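Local coordinates for protein leucine aminopeptidase A1, chloroplastic (Solanum lycopersicum, PDB 5D8N) that removes N-terminal amino acids, preferably leucine, from peptides as a magnesium-dependent homohexameric aminopeptidase, and takes part in wound signalling and insect defence, at residues A[258-263]-A[396-401]; A[354-359]-A[389-394]; A[371-374]-A[378-381]. The protein carries 1 engineered substitution. All coordinates share one frame; numbering follows the deposited sequence.

Interaction 1 of 3, residues A[258-263]-A[396-401]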
loop_
_atom_site.group_PDB
_atom_site.type_symbol
_atom_site.label_atom_id
_atom_site.label_comp_id
_atom_site.label_asym_id
_atom_site.label_seq_id
_atom_site.Cartn_x
_atom_site.Cartn_y
_atom_site.Cartn_z
ATOM N N LYS A 258 -4.026 -7.306 40.133
ATOM C CA LYS A 258 -3.192 -8.484 39.980
ATOM C C LYS A 258 -3.653 -9.560 40.939
ATOM O O LYS A 258 -3.740 -10.713 40.565
ATOM C CB LYS A 258 -1.731 -8.136 40.242
ATOM C CG LYS A 258 -0.750 -9.288 40.084
ATOM C CD LYS A 258 0.656 -8.700 40.095
ATOM C CE LYS A 258 1.721 -9.772 39.996
ATOM N NZ LYS A 258 3.067 -9.136 40.005
ATOM N N GLU A 259 -4.071 -9.173 42.134
ATOM C CA GLU A 259 -4.625 -10.121 43.101
ATOM C C GLU A 259 -5.935 -10.705 42.610
ATOM O O GLU A 259 -6.276 -11.862 42.860
ATOM C CB GLU A 259 -4.871 -9.393 44.435
ATOM C CG GLU A 259 -4.863 -10.288 45.657
ATOM C CD GLU A 259 -3.527 -10.992 45.842
ATOM O OE1 GLU A 259 -2.488 -10.330 45.633
ATOM O OE2 GLU A 259 -3.503 -12.214 46.115
ATOM N N LEU A 260 -6.636 -9.931 41.793
ATOM C CA LEU A 260 -7.861 -10.428 41.174
ATOM C C LEU A 260 -7.621 -11.141 39.836
ATOM O O LEU A 260 -8.562 -11.539 39.154
ATOM C CB LEU A 260 -8.845 -9.282 41.016
ATOM C CG LEU A 260 -9.426 -8.762 42.332
ATOM C CD1 LEU A 260 -10.234 -7.510 42.107
ATOM C CD2 LEU A 260 -10.308 -9.806 42.991
ATOM N N LYS A 261 -6.349 -11.336 39.509
ATOM C CA LYS A 261 -5.921 -12.158 38.393
ATOM C C LYS A 261 -6.332 -11.573 37.041
ATOM O O LYS A 261 -6.485 -12.317 36.067
ATOM C CB LYS A 261 -6.433 -13.589 38.536
ATOM C CG LYS A 261 -5.917 -14.261 39.805
ATOM C CD LYS A 261 -6.230 -15.751 39.835
ATOM C CE LYS A 261 -7.711 -16.021 40.025
ATOM N NZ LYS A 261 -7.956 -17.485 40.136
ATOM N N MET A 262 -6.345 -10.248 36.944
ATOM C CA MET A 262 -6.752 -9.592 35.707
ATOM C C MET A 262 -5.578 -9.509 34.731
ATOM O O MET A 262 -5.108 -8.425 34.382
ATOM C CB MET A 262 -7.239 -8.183 36.022
ATOM C CG MET A 262 -8.430 -8.120 36.935
ATOM S SD MET A 262 -9.128 -6.463 36.927
ATOM C CE MET A 262 -10.353 -6.617 38.212
ATOM N N GLY A 263 -5.144 -10.660 34.233
ATOM C CA GLY A 263 -3.980 -10.701 33.371
ATOM C C GLY A 263 -4.164 -10.068 31.997
ATOM O O GLY A 263 -3.170 -9.632 31.405
ATOM N N LEU A 396 -15.587 -7.237 32.388
ATOM C CA LEU A 396 -16.828 -7.966 32.322
ATOM C C LEU A 396 -16.889 -9.070 33.372
ATOM O O LEU A 396 -17.937 -9.326 33.962
ATOM C CB LEU A 396 -17.035 -8.497 30.903
ATOM C CG LEU A 396 -17.410 -7.474 29.835
ATOM C CD1 LEU A 396 -17.304 -8.092 28.435
ATOM C CD2 LEU A 396 -18.828 -6.947 29.988
ATOM N N ILE A 397 -15.774 -9.755 33.574
ATOM C CA ILE A 397 -15.695 -10.781 34.607
ATOM C C ILE A 397 -15.955 -10.110 35.945
ATOM O O ILE A 397 -16.741 -10.610 36.729
ATOM C CB ILE A 397 -14.315 -11.456 34.608
ATOM C CG1 ILE A 397 -14.172 -12.332 33.359
ATOM C CG2 ILE A 397 -14.126 -12.328 35.838
ATOM C CD1 ILE A 397 -12.730 -12.627 32.959
ATOM N N TYR A 398 -15.353 -8.945 36.177
ATOM C CA TYR A 398 -15.562 -8.222 37.423
ATOM C C TYR A 398 -17.021 -7.838 37.599
ATOM O O TYR A 398 -17.610 -8.003 38.665
ATOM C CB TYR A 398 -14.718 -6.950 37.422
ATOM C CG TYR A 398 -14.756 -6.176 38.715
ATOM C CD1 TYR A 398 -15.693 -5.196 38.930
ATOM C CD2 TYR A 398 -13.865 -6.455 39.737
ATOM C CE1 TYR A 398 -15.747 -4.507 40.125
ATOM C CE2 TYR A 398 -13.862 -5.722 40.919
ATOM C CZ TYR A 398 -14.832 -4.772 41.115
ATOM O OH TYR A 398 -14.796 -4.000 42.255
ATOM N N ALA A 399 -17.638 -7.349 36.527
ATOM C CA ALA A 399 -19.052 -7.010 36.595
ATOM C C ALA A 399 -19.880 -8.231 36.990
ATOM O O ALA A 399 -20.813 -8.134 37.811
ATOM C CB ALA A 399 -19.540 -6.431 35.266
ATOM N N CYS A 400 -19.640 -9.353 36.329
ATOM C CA CYS A 400 -20.392 -10.557 36.662
ATOM C C CYS A 400 -20.182 -10.950 38.129
ATOM O O CYS A 400 -21.101 -11.416 38.772
ATOM C CB CYS A 400 -20.041 -11.722 35.740
ATOM S SG CYS A 400 -20.560 -11.470 34.025
ATOM N N ASN A 401 -18.991 -10.705 38.662
ATOM C CA ASN A 401 -18.679 -11.056 40.036
ATOM C C ASN A 401 -19.295 -10.127 41.060
ATOM O O ASN A 401 -19.326 -10.482 42.232
ATOM C CB ASN A 401 -17.167 -11.100 40.276
ATOM C CG ASN A 401 -16.527 -12.320 39.655
ATOM O OD1 ASN A 401 -17.212 -13.281 39.342
ATOM N ND2 ASN A 401 -15.237 -12.255 39.399
#

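Interaction 2 of 3, residues A[354-359]-A[389-394]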
loop_
_atom_site.group_PDB
_atom_site.type_symbol
_atom_site.label_atom_id
_atom_site.label_comp_id
_atom_site.label_asym_id
_atom_site.label_seq_id
_atom_site.Cartn_x
_atom_site.Cartn_y
_atom_site.Cartn_z
ATOM N N ALA A 354 -12.108 -0.236 33.281
ATOM C CA ALA A 354 -10.719 -0.646 33.434
ATOM C C ALA A 354 -9.811 0.291 32.646
ATOM O O ALA A 354 -9.621 0.126 31.424
ATOM C CB ALA A 354 -10.539 -2.082 32.975
ATOM N N ALA A 355 -9.353 1.339 33.322
ATOM C CA ALA A 355 -8.676 2.432 32.652
ATOM C C ALA A 355 -7.160 2.203 32.573
ATOM O O ALA A 355 -6.513 1.748 33.517
ATOM C CB ALA A 355 -8.954 3.735 33.377
ATOM N N CYS A 356 -6.611 2.461 31.403
ATOM C CA CYS A 356 -5.181 2.372 31.157
ATOM C C CYS A 356 -4.883 3.100 29.854
ATOM O O CYS A 356 -5.791 3.510 29.142
ATOM C CB CYS A 356 -4.727 0.912 31.050
ATOM S SG CYS A 356 -5.521 -0.020 29.713
ATOM N N GLU A 357 -3.604 3.296 29.563
ATOM C CA GLU A 357 -3.200 3.711 28.232
ATOM C C GLU A 357 -2.335 2.636 27.609
ATOM O O GLU A 357 -1.685 1.863 28.303
ATOM C CB GLU A 357 -2.532 5.091 28.210
ATOM C CG GLU A 357 -1.252 5.218 28.997
ATOM C CD GLU A 357 -0.549 6.545 28.831
ATOM O OE1 GLU A 357 -1.086 7.468 28.161
ATOM O OE2 GLU A 357 0.656 6.563 29.193
ATOM N N ASN A 358 -2.560 2.435 26.316
ATOM C CA ASN A 358 -1.880 1.392 25.568
ATOM C C ASN A 358 -0.670 1.984 24.842
ATOM O O ASN A 358 -0.821 2.626 23.799
ATOM C CB ASN A 358 -2.849 0.738 24.576
ATOM C CG ASN A 358 -2.169 -0.325 23.724
ATOM O OD1 ASN A 358 -1.033 -0.706 23.997
ATOM N ND2 ASN A 358 -2.826 -0.733 22.639
ATOM N N MET A 359 0.501 1.810 25.432
ATOM C CA MET A 359 1.732 2.423 24.972
ATOM C C MET A 359 2.743 1.380 24.453
ATOM O O MET A 359 2.469 0.181 24.400
ATOM C CB MET A 359 2.374 3.204 26.123
ATOM C CG MET A 359 1.530 4.348 26.652
ATOM S SD MET A 359 1.377 5.732 25.505
ATOM C CE MET A 359 2.740 6.763 26.016
ATOM N N ARG A 389 -10.346 -4.875 23.801
ATOM C CA ARG A 389 -11.199 -5.978 24.177
ATOM C C ARG A 389 -10.583 -6.807 25.271
ATOM O O ARG A 389 -11.324 -7.395 26.049
ATOM C CB ARG A 389 -11.552 -6.856 22.986
ATOM C CG ARG A 389 -10.340 -7.480 22.308
ATOM C CD ARG A 389 -10.741 -8.117 20.990
ATOM N NE ARG A 389 -11.080 -7.095 20.012
ATOM C CZ ARG A 389 -11.544 -7.341 18.787
ATOM N NH1 ARG A 389 -11.819 -8.575 18.391
ATOM N NH2 ARG A 389 -11.856 -6.335 18.003
ATOM N N LEU A 390 -9.255 -6.806 25.387
ATOM C CA LEU A 390 -8.612 -7.521 26.481
ATOM C C LEU A 390 -8.980 -6.887 27.822
ATOM O O LEU A 390 -9.170 -7.587 28.814
ATOM C CB LEU A 390 -7.085 -7.585 26.346
ATOM C CG LEU A 390 -6.433 -8.694 25.511
ATOM C CD1 LEU A 390 -7.107 -8.826 24.156
ATOM C CD2 LEU A 390 -4.948 -8.410 25.321
ATOM N N THR A 391 -8.941 -5.563 27.879
ATOM C CA THR A 391 -9.283 -4.877 29.111
ATOM C C THR A 391 -10.740 -5.132 29.456
ATOM O O THR A 391 -11.109 -5.292 30.624
ATOM C CB THR A 391 -8.993 -3.369 29.058
ATOM O OG1 THR A 391 -9.870 -2.701 28.140
ATOM C CG2 THR A 391 -7.559 -3.139 28.650
ATOM N N LEU A 392 -11.580 -5.151 28.430
ATOM C CA LEU A 392 -13.000 -5.435 28.661
ATOM C C LEU A 392 -13.256 -6.837 29.173
ATOM O O LEU A 392 -14.197 -7.060 29.928
ATOM C CB LEU A 392 -13.815 -5.217 27.396
ATOM C CG LEU A 392 -14.034 -3.754 26.998
ATOM C CD1 LEU A 392 -14.589 -3.708 25.589
ATOM C CD2 LEU A 392 -14.997 -3.083 27.972
ATOM N N ALA A 393 -12.438 -7.793 28.752
ATOM C CA ALA A 393 -12.579 -9.148 29.252
ATOM C C ALA A 393 -12.579 -9.216 30.789
ATOM O O ALA A 393 -13.494 -9.742 31.417
ATOM C CB ALA A 393 -11.476 -10.007 28.674
ATOM N N ASP A 394 -11.579 -8.594 31.394
ATOM C CA ASP A 394 -11.479 -8.530 32.839
ATOM C C ASP A 394 -12.532 -7.635 33.509
ATOM O O ASP A 394 -13.027 -7.949 34.605
ATOM C CB ASP A 394 -10.063 -8.131 33.247
ATOM C CG ASP A 394 -9.074 -9.307 33.118
ATOM O OD1 ASP A 394 -9.493 -10.438 33.489
ATOM O OD2 ASP A 394 -7.894 -9.083 32.727
HETATM O O HOH W 1 -11.183 -0.687 29.549
#

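Interaction 3 of 3, residues A[371-374]-A[378-381]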
loop_
_atom_site.group_PDB
_atom_site.type_symbol
_atom_site.label_atom_id
_atom_site.label_comp_id
_atom_site.label_asym_id
_atom_site.label_seq_id
_atom_site.Cartn_x
_atom_site.Cartn_y
_atom_site.Cartn_z
ATOM N N VAL A 371 -1.908 -14.123 27.092
ATOM C CA VAL A 371 -2.281 -13.539 28.375
ATOM C C VAL A 371 -3.451 -14.333 28.922
ATOM O O VAL A 371 -4.206 -14.965 28.172
ATOM C CB VAL A 371 -2.654 -12.059 28.219
ATOM C CG1 VAL A 371 -1.539 -11.308 27.503
ATOM C CG2 VAL A 371 -3.940 -11.893 27.425
ATOM N N THR A 372 -3.617 -14.291 30.235
ATOM C CA THR A 372 -4.651 -15.064 30.900
ATOM C C THR A 372 -5.630 -14.148 31.614
ATOM O O THR A 372 -5.271 -13.423 32.558
ATOM C CB THR A 372 -3.971 -16.049 31.871
ATOM O OG1 THR A 372 -3.005 -16.816 31.130
ATOM C CG2 THR A 372 -4.959 -17.001 32.557
ATOM N N ALA A 373 -6.889 -14.206 31.198
ATOM C CA ALA A 373 -7.924 -13.376 31.843
ATOM C C ALA A 373 -8.295 -13.936 33.219
ATOM O O ALA A 373 -7.873 -15.037 33.587
ATOM C CB ALA A 373 -9.164 -13.310 30.964
ATOM N N SER A 374 -9.034 -13.150 33.992
ATOM C CA SER A 374 -9.328 -13.491 35.377
ATOM C C SER A 374 -10.327 -14.635 35.514
ATOM O O SER A 374 -10.543 -15.128 36.614
ATOM C CB SER A 374 -9.835 -12.260 36.151
ATOM O OG SER A 374 -10.857 -11.569 35.457
ATOM N N THR A 378 -7.206 -18.293 28.196
ATOM C CA THR A 378 -5.985 -17.748 27.614
ATOM C C THR A 378 -6.231 -17.161 26.239
ATOM O O THR A 378 -7.056 -17.687 25.465
ATOM C CB THR A 378 -4.904 -18.829 27.476
ATOM O OG1 THR A 378 -5.430 -19.961 26.770
ATOM C CG2 THR A 378 -4.460 -19.287 28.827
ATOM N N ILE A 379 -5.555 -16.049 25.964
ATOM C CA ILE A 379 -5.748 -15.298 24.723
ATOM C C ILE A 379 -4.433 -15.050 24.046
ATOM O O ILE A 379 -3.507 -14.510 24.648
ATOM C CB ILE A 379 -6.387 -13.921 25.005
ATOM C CG1 ILE A 379 -7.698 -14.105 25.768
ATOM C CG2 ILE A 379 -6.637 -13.148 23.721
ATOM C CD1 ILE A 379 -7.980 -12.936 26.688
ATOM N N GLU A 380 -4.319 -15.559 22.829
ATOM C CA GLU A 380 -3.163 -15.262 22.002
ATOM C C GLU A 380 -3.360 -13.937 21.285
ATOM O O GLU A 380 -4.328 -13.741 20.553
ATOM C CB GLU A 380 -2.911 -16.353 20.964
ATOM C CG GLU A 380 -1.747 -16.030 20.032
ATOM C CD GLU A 380 -1.510 -17.102 18.979
ATOM O OE1 GLU A 380 -2.452 -17.874 18.624
ATOM O OE2 GLU A 380 -0.320 -17.191 18.602
ATOM N N VAL A 381 -2.473 -12.997 21.551
ATOM C CA VAL A 381 -2.700 -11.641 21.077
ATOM C C VAL A 381 -2.092 -11.541 19.690
ATOM O O VAL A 381 -0.949 -11.154 19.543
ATOM C CB VAL A 381 -2.139 -10.600 22.067
ATOM C CG1 VAL A 381 -2.355 -9.196 21.532
ATOM C CG2 VAL A 381 -2.814 -10.744 23.415
#

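Interaction 1 of 3, residues A[258-263]-A[396-401]
M262 and L260 both reach the Y398 ring, and the two contacts differ in depth. The tighter is made by the methyl end of M262, whose CE stops 3.8 Å from Y398 CD2. The M262 chain is extended beyond CG, which carries the methyl across to the ring, where it arrives obliquely. M262 is buried. L260, by contrast, is exposed and sends CD1 to the ring edge, near the ring plane, where it lies 4.2 Å from Y398 CE2. No hydrogen bond joins the segments, and together they bury only 88 Å².

Helix 254-259 ends in a Schellman motif whose C-prime residue is K261, with positive phi (66°); K261 N bonds to K258 O at 2.9 Å, and M262 N bonds back to the carbonyl of the residue preceding K258. L260 is the first residue after that helix and M262 the N-cap of helix 263-269, so both apolar groups come from the short link between the two helices.

On the other segment, Y398 CG stands anti to the backbone N (chi1 -175°), leading the ring off helix 388-401 toward this turn. F279 and H281 meet that ring edge-to-face, and L252 touches both L260 and Y398. Toward solvent the contact thins out to the L260 side chain.

Interaction 2 of 3, residues A[354-359]-A[389-394]
T391 meets the strand at two points: its CG2 touches C356 SG at 3.9 Å, and its backbone O lies 4.0 Å from A354 CB. The CB atoms of A354 and T391 are 4.4 Å apart and their CA atoms 6.2 Å, consistent with the small side chains allowing a close approach of helix and strand. All three residues are buried, and no direct hydrogen bond crosses between the segments.

The polar link is a water. It donates to A354 O at 2.6 Å and to T391 OG1 at 2.8 Å, bridging strand backbone and helix side chain. The T391 torsion divides the two roles: with chi1 68°, OG1 sits between the backbone N and the carbonyl carbon, while CG2 is anti to the carbonyl carbon and faces the sulfur. OG1 also hydrogen-bonds to G388 O three residues earlier, which would fix the rotation of the side chain and hold the hydroxyl ready for the water.

Further out are residues of the two-magnesium site of the M17 catalytic domain. The T391 side chain is about 5 Å from that of the magnesium-binding residue K300 and about 6 Å from that of E387, and N358 ND2 bonds to OD1 of D305, another residue of that site. R389, predicted to be an active-site residue, starts this helical segment.

Strand 347-358 pairs with 293-305 in the eight-stranded mixed sheet, helix 388-401 packs against it, and Y265 and A269 of helix 263-269 touch A354 and C356, respectively.

Interaction 3 of 3, residues A[371-374]-A[378-381]
V371 O accepts the shorter of the two backbone bonds that tie this hairpin together, from I379 N at 2.8 Å with an N-H...O angle of 160°. The same oxygen also receives a CA-H...O contact from T378 CA at 3.3 Å. The return bond, V371 N to I379 O at 2.9 Å, makes V371 and I379 an antiparallel hydrogen-bonded pair; T372 and T378 form the adjoining non-hydrogen-bonded pair.

Side chains sort onto two faces. On the V371-I379 face, V371 CG2 meets I379 CB at 4.0 Å, the two side chains crossing at a slant. Just beyond this pair, V371 CG1 reaches V381 CG2 at 4.3 Å. On the other face the threonines lie side by side, pointing the same way. T372 OG1 is 3.7 Å from T378 CG2, each of these branches being anti to its own carbonyl carbon.

Both threonine hydroxyls bond to another copy of the protein: T372 OG1 to T20 OG1 and T378 OG1 to F176 O, both of the second subunit. T378 OG1 also bonds to D469 N of its own chain. Such a division of polar and apolar groups is consistent with a two-sided hairpin, its apolar face packed on its own subunit and its threonine face shared between the interface with the second subunit and its own chain.

Interactions 1 and 2 use successive parts of helix 388-401, while interaction 3 is the short hairpin that precedes it in the chain. Interaction 2 is wholly buried and close to the metal-binding residues, joining helix to central sheet through small side chains and a water. Interaction 1, away from the annotated sites, is partly buried and purely apolar. Interaction 3 differs again, with main-chain hydrogen bonds and a face turned to a neighbouring subunit. Centres lie about 12 Å apart in every pairing. D394 of 389-394 ties them: its OD1 bonds to S374 OG of 371-374, and its OD2, bonded to Y265 N, lies against the M262 backbone of 258-263.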